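Local structure of delta-1-pyrroline-5-carboxylate dehydrogenase, mitochondrial (Mus musculus, 4E3X) at residues V178-E183 / Y537-T542; K318-V323 / R498-N503. The protein catalyses the NAD-dependent oxidation of L-glutamate gamma-semialdehyde, formed from pyrroline-5-carboxylate, to glutamate, the last step of mitochondrial proline breakdown. One frame throughout, in Å; residues are numbered along the deposited sequence.

In the fold
Along the chain, helix 155-180 comes first; its C-terminal end, in 178-183, is met 354 residues later by the 3-10 turn that leads into strand 542-550, and this is interaction 1. Within that long loop lies the whole of interaction 2, where strand 319-323 in the sheet of the catalytic domain meets 498-503, the link between helix 487-496 and strand 503-506. The two contacts therefore nest and do not cross. Interaction 1 joins a long helix to the region next to the C-terminal strand, and interaction 2 packs strand 319-323 of the catalytic sheet against the connection that leads into strand 503-506. Their centres lie about 29 Å apart, yet both reach the second subunit of the homodimer.

Interaction 1. Residues V178-E183 / Y537-T542; sequences VELEGE and YILRWT
The branched end of L180 meets two neighbours of the 3-10 turn, I538 and L539, wholly through methyl groups. L180 CD2 lies 3.9 Å from L539 CD2 and 4.1 Å from I538 CD1. The other methyl, L180 CD1, also reaches L539 CD2 at 3.9 Å, so that methyl of L539 touches both branches of L180. The side chains of L180 and I538 run past each other in opposite directions, whereas those of L180 and L539 meet at a slant.

CB of L180 points toward the 3-10 turn, and with CG anti to the backbone N (chi1 174°) its methyls reach I538 and L539. In I538, CG1 stands between the backbone N and the carbonyl carbon (chi1 52°), and the chain then extends so that CD1 faces the helix. The backbones stay well apart, L180 CA being 9.0 Å from L539 CA, and long flexible aliphatic residues suit a gap of that width.

E183 N donates to L180 O at 2.9 Å, closing a type I turn from L180 to E183, and W541 N donates to I538 O at the same distance. M226 touches both L180 and I538. The contact packs helix 155-180 against the 3-10 turn before strand 542-550, away from the active site but beside the dimer interface, where L180 packs on H536 of the second subunit and L539 on L539 of that subunit.

With no hydrogen bond or charge pair between the segments, the attraction rests on dispersion and the exclusion of water, which favours closeness of the methyls but sets no preferred bond direction.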
# COMPACT_ATOMS: atom_id res chain seq x y z
N VAL B 178 2.06 -6.78 -17.16
CA VAL B 178 1.42 -6.69 -18.47
C VAL B 178 -0.10 -6.86 -18.33
O VAL B 178 -0.88 -6.13 -18.95
CB VAL B 178 2.01 -7.74 -19.44
CG1 VAL B 178 1.10 -7.96 -20.64
CG2 VAL B 178 3.42 -7.31 -19.88
N GLU B 179 -0.51 -7.79 -17.47
CA GLU B 179 -1.93 -8.08 -17.32
C GLU B 179 -2.65 -7.04 -16.47
O GLU B 179 -3.84 -6.83 -16.65
CB GLU B 179 -2.13 -9.52 -16.83
CG GLU B 179 -1.62 -10.52 -17.87
CD GLU B 179 -1.79 -11.98 -17.49
OE1 GLU B 179 -2.29 -12.29 -16.39
OE2 GLU B 179 -1.40 -12.84 -18.32
N LEU B 180 -1.92 -6.34 -15.59
CA LEU B 180 -2.51 -5.28 -14.78
C LEU B 180 -3.11 -4.18 -15.66
O LEU B 180 -4.12 -3.57 -15.31
CB LEU B 180 -1.47 -4.66 -13.84
CG LEU B 180 -1.90 -3.44 -13.01
CD1 LEU B 180 -3.05 -3.78 -12.06
CD2 LEU B 180 -0.71 -2.86 -12.25
N GLU B 181 -2.51 -3.94 -16.82
CA GLU B 181 -3.03 -2.90 -17.70
C GLU B 181 -4.42 -3.23 -18.24
O GLU B 181 -5.14 -2.35 -18.70
CB GLU B 181 -2.04 -2.61 -18.83
CG GLU B 181 -0.76 -1.99 -18.30
CD GLU B 181 0.01 -1.23 -19.36
OE1 GLU B 181 0.13 -1.75 -20.49
OE2 GLU B 181 0.50 -0.12 -19.05
N GLY B 182 -4.80 -4.50 -18.16
CA GLY B 182 -6.15 -4.91 -18.53
C GLY B 182 -7.19 -4.64 -17.46
O GLY B 182 -8.39 -4.79 -17.70
N GLU B 183 -6.75 -4.25 -16.27
CA GLU B 183 -7.67 -3.87 -15.21
C GLU B 183 -8.10 -2.41 -15.41
O GLU B 183 -7.38 -1.46 -15.04
CB GLU B 183 -7.06 -4.09 -13.82
CG GLU B 183 -7.96 -3.62 -12.67
CD GLU B 183 -9.37 -4.20 -12.74
OE1 GLU B 183 -9.52 -5.42 -12.53
OE2 GLU B 183 -10.33 -3.43 -13.00
N TYR B 537 2.02 -7.30 -5.38
CA TYR B 537 3.25 -6.61 -4.99
C TYR B 537 3.55 -5.39 -5.86
O TYR B 537 3.91 -4.33 -5.34
CB TYR B 537 4.40 -7.59 -5.05
CG TYR B 537 5.76 -7.06 -4.65
CD1 TYR B 537 6.01 -6.69 -3.33
CD2 TYR B 537 6.80 -6.98 -5.56
CE1 TYR B 537 7.26 -6.24 -2.94
CE2 TYR B 537 8.05 -6.53 -5.19
CZ TYR B 537 8.28 -6.17 -3.87
OH TYR B 537 9.53 -5.73 -3.49
N ILE B 538 3.39 -5.54 -7.17
CA ILE B 538 3.72 -4.46 -8.10
C ILE B 538 2.86 -3.22 -7.88
O ILE B 538 3.27 -2.11 -8.25
CB ILE B 538 3.63 -4.89 -9.58
CG1 ILE B 538 2.27 -5.54 -9.87
CG2 ILE B 538 4.79 -5.80 -9.96
CD1 ILE B 538 2.00 -5.74 -11.34
N LEU B 539 1.70 -3.38 -7.25
CA LEU B 539 0.81 -2.25 -6.99
C LEU B 539 1.42 -1.22 -6.04
O LEU B 539 1.02 -0.05 -6.05
CB LEU B 539 -0.55 -2.72 -6.48
CG LEU B 539 -1.37 -3.45 -7.53
CD1 LEU B 539 -2.53 -4.18 -6.88
CD2 LEU B 539 -1.86 -2.47 -8.57
N ARG B 540 2.37 -1.63 -5.21
CA ARG B 540 3.04 -0.66 -4.36
C ARG B 540 3.90 0.32 -5.17
O ARG B 540 4.24 1.40 -4.68
CB ARG B 540 3.91 -1.34 -3.31
CG ARG B 540 3.15 -2.15 -2.25
CD ARG B 540 2.06 -1.33 -1.50
NE ARG B 540 2.61 -0.33 -0.57
CZ ARG B 540 2.16 0.92 -0.44
NH1 ARG B 540 1.16 1.36 -1.19
NH2 ARG B 540 2.71 1.74 0.45
N TRP B 541 4.25 -0.05 -6.40
CA TRP B 541 5.21 0.73 -7.19
C TRP B 541 4.57 1.48 -8.35
O TRP B 541 5.26 2.01 -9.22
CB TRP B 541 6.40 -0.15 -7.64
CG TRP B 541 6.91 -0.93 -6.48
CD1 TRP B 541 6.83 -2.28 -6.31
CD2 TRP B 541 7.49 -0.40 -5.28
NE1 TRP B 541 7.34 -2.63 -5.08
CE2 TRP B 541 7.76 -1.49 -4.43
CE3 TRP B 541 7.81 0.89 -4.85
CZ2 TRP B 541 8.33 -1.34 -3.17
CZ3 TRP B 541 8.39 1.05 -3.60
CH2 TRP B 541 8.65 -0.06 -2.78
N THR B 542 3.24 1.56 -8.35
CA THR B 542 2.52 2.38 -9.31
C THR B 542 1.59 3.33 -8.56
O THR B 542 1.05 2.99 -7.50
CB THR B 542 1.74 1.52 -10.35
OG1 THR B 542 0.97 2.37 -11.21
CG2 THR B 542 0.79 0.54 -9.69

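Interaction 2. Residues K318-V323 / R498-N503; sequences KNFHFV and RNAAGN
Strand 319-323 belongs to the sheet of the catalytic domain in this aldehyde dehydrogenase, lying between the parallel strands 351-357 and 476-483, and from it the ring of F320 reaches the connection between helix 487-496 and strand 503-506. That connection has no regular structure at 498-502, and it presents A500 and A501 to the ring. Both alanines aim CB at the strand, and their small size lets the chain come close to a bulky phenyl group.

With chi1 at 63° the F320 ring is turned back over its own backbone, flanked by N and C, which carries it across toward the loop. All three touching residues are buried, and V470 of helix 463-472 and L497 also touch the phenyl group. An aromatic residue suits this place, since it spans the distance from strand to loop and offers its apolar rim carbon CE2 to the alanine methyls.

Several polar groups beside the contact bond to other parts of the dimer. N319 ND2 donates to the backbone O of C348, the catalytic nucleophile, and to A350 O, while N319 OD1 accepts from T479 N. A501 O receives Q545 NE2 of the second subunit, R498 forms a salt bridge with D117 of that subunit, and at N503 the catalytic sheet continues into a parallel strand of the second subunit, as in other aldehyde dehydrogenase dimers.

F320 CE2 is 4.3 Å from A501 CB, which comes in obliquely, and 3.9 Å from A500 CB, while A500 O approaches the rim of the ring almost in its plane, 3.9 Å from F320 CE2.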
# COMPACT_ATOMS: atom_id res chain seq x y z
N LYS B 318 10.99 -15.23 13.69
CA LYS B 318 11.42 -16.26 14.64
C LYS B 318 10.43 -17.39 14.42
O LYS B 318 9.42 -17.50 15.11
CB LYS B 318 11.37 -15.77 16.08
CG LYS B 318 11.97 -16.77 17.07
CD LYS B 318 13.49 -16.81 17.02
CE LYS B 318 14.06 -17.91 17.91
NZ LYS B 318 15.54 -17.97 17.84
N ASN B 319 10.72 -18.22 13.43
CA ASN B 319 9.71 -19.10 12.87
C ASN B 319 9.60 -20.45 13.56
O ASN B 319 10.59 -20.97 14.06
CB ASN B 319 9.98 -19.28 11.38
CG ASN B 319 10.28 -17.96 10.72
OD1 ASN B 319 9.42 -17.07 10.65
ND2 ASN B 319 11.51 -17.79 10.25
N PHE B 320 8.39 -21.01 13.55
CA PHE B 320 8.10 -22.23 14.30
C PHE B 320 7.76 -23.44 13.44
O PHE B 320 7.22 -23.30 12.34
CB PHE B 320 6.94 -21.99 15.28
CG PHE B 320 5.64 -21.63 14.61
CD1 PHE B 320 4.75 -22.62 14.19
CD2 PHE B 320 5.29 -20.30 14.40
CE1 PHE B 320 3.54 -22.29 13.57
CE2 PHE B 320 4.09 -19.96 13.78
CZ PHE B 320 3.22 -20.96 13.37
N HIS B 321 8.09 -24.62 13.96
CA HIS B 321 7.45 -25.86 13.54
C HIS B 321 6.71 -26.39 14.77
O HIS B 321 7.33 -26.67 15.80
CB HIS B 321 8.47 -26.92 13.07
CG HIS B 321 8.98 -26.71 11.67
ND1 HIS B 321 9.78 -27.63 11.03
CD2 HIS B 321 8.82 -25.69 10.80
CE1 HIS B 321 10.08 -27.20 9.82
NE2 HIS B 321 9.50 -26.02 9.65
N PHE B 322 5.39 -26.50 14.67
CA PHE B 322 4.57 -27.03 15.75
C PHE B 322 4.15 -28.45 15.40
O PHE B 322 3.54 -28.68 14.36
CB PHE B 322 3.33 -26.17 16.01
CG PHE B 322 2.44 -26.73 17.08
CD1 PHE B 322 2.65 -26.42 18.41
CD2 PHE B 322 1.41 -27.61 16.75
CE1 PHE B 322 1.83 -26.96 19.41
CE2 PHE B 322 0.60 -28.15 17.73
CZ PHE B 322 0.81 -27.82 19.06
N VAL B 323 4.45 -29.39 16.29
CA VAL B 323 4.15 -30.79 16.04
C VAL B 323 3.01 -31.24 16.95
O VAL B 323 3.04 -31.02 18.16
CB VAL B 323 5.40 -31.66 16.33
CG1 VAL B 323 5.08 -33.13 16.12
CG2 VAL B 323 6.55 -31.24 15.43
N ARG B 498 -3.52 -17.96 12.88
CA ARG B 498 -3.85 -17.11 11.74
C ARG B 498 -2.91 -15.92 11.54
O ARG B 498 -2.55 -15.59 10.41
CB ARG B 498 -5.29 -16.60 11.89
CG ARG B 498 -5.82 -15.76 10.74
CD ARG B 498 -7.31 -15.53 10.98
NE ARG B 498 -7.97 -14.72 9.96
CZ ARG B 498 -8.58 -15.22 8.89
NH1 ARG B 498 -9.17 -14.41 8.02
NH2 ARG B 498 -8.57 -16.53 8.67
N ASN B 499 -2.54 -15.26 12.64
CA ASN B 499 -1.64 -14.11 12.57
C ASN B 499 -0.22 -14.37 13.07
O ASN B 499 0.59 -13.45 13.18
CB ASN B 499 -2.26 -12.88 13.22
CG ASN B 499 -3.13 -12.12 12.26
OD1 ASN B 499 -4.35 -12.06 12.43
ND2 ASN B 499 -2.52 -11.57 11.22
N ALA B 500 0.08 -15.64 13.34
CA ALA B 500 1.43 -16.02 13.75
C ALA B 500 2.37 -16.25 12.56
O ALA B 500 3.58 -16.28 12.74
CB ALA B 500 1.39 -17.26 14.64
N ALA B 501 1.80 -16.42 11.37
CA ALA B 501 2.60 -16.68 10.17
C ALA B 501 1.88 -16.19 8.92
O ALA B 501 0.72 -16.55 8.69
CB ALA B 501 2.89 -18.18 10.05
N GLY B 502 2.56 -15.38 8.12
CA GLY B 502 2.04 -14.95 6.83
C GLY B 502 2.24 -16.01 5.76
O GLY B 502 1.55 -16.00 4.74
N ASN B 503 3.21 -16.89 5.99
CA ASN B 503 3.38 -18.09 5.18
C ASN B 503 3.27 -19.27 6.12
O ASN B 503 4.15 -19.52 6.95
CB ASN B 503 4.73 -18.08 4.47
CG ASN B 503 4.72 -17.22 3.25
OD1 ASN B 503 4.80 -16.00 3.35
ND2 ASN B 503 4.61 -17.83 2.08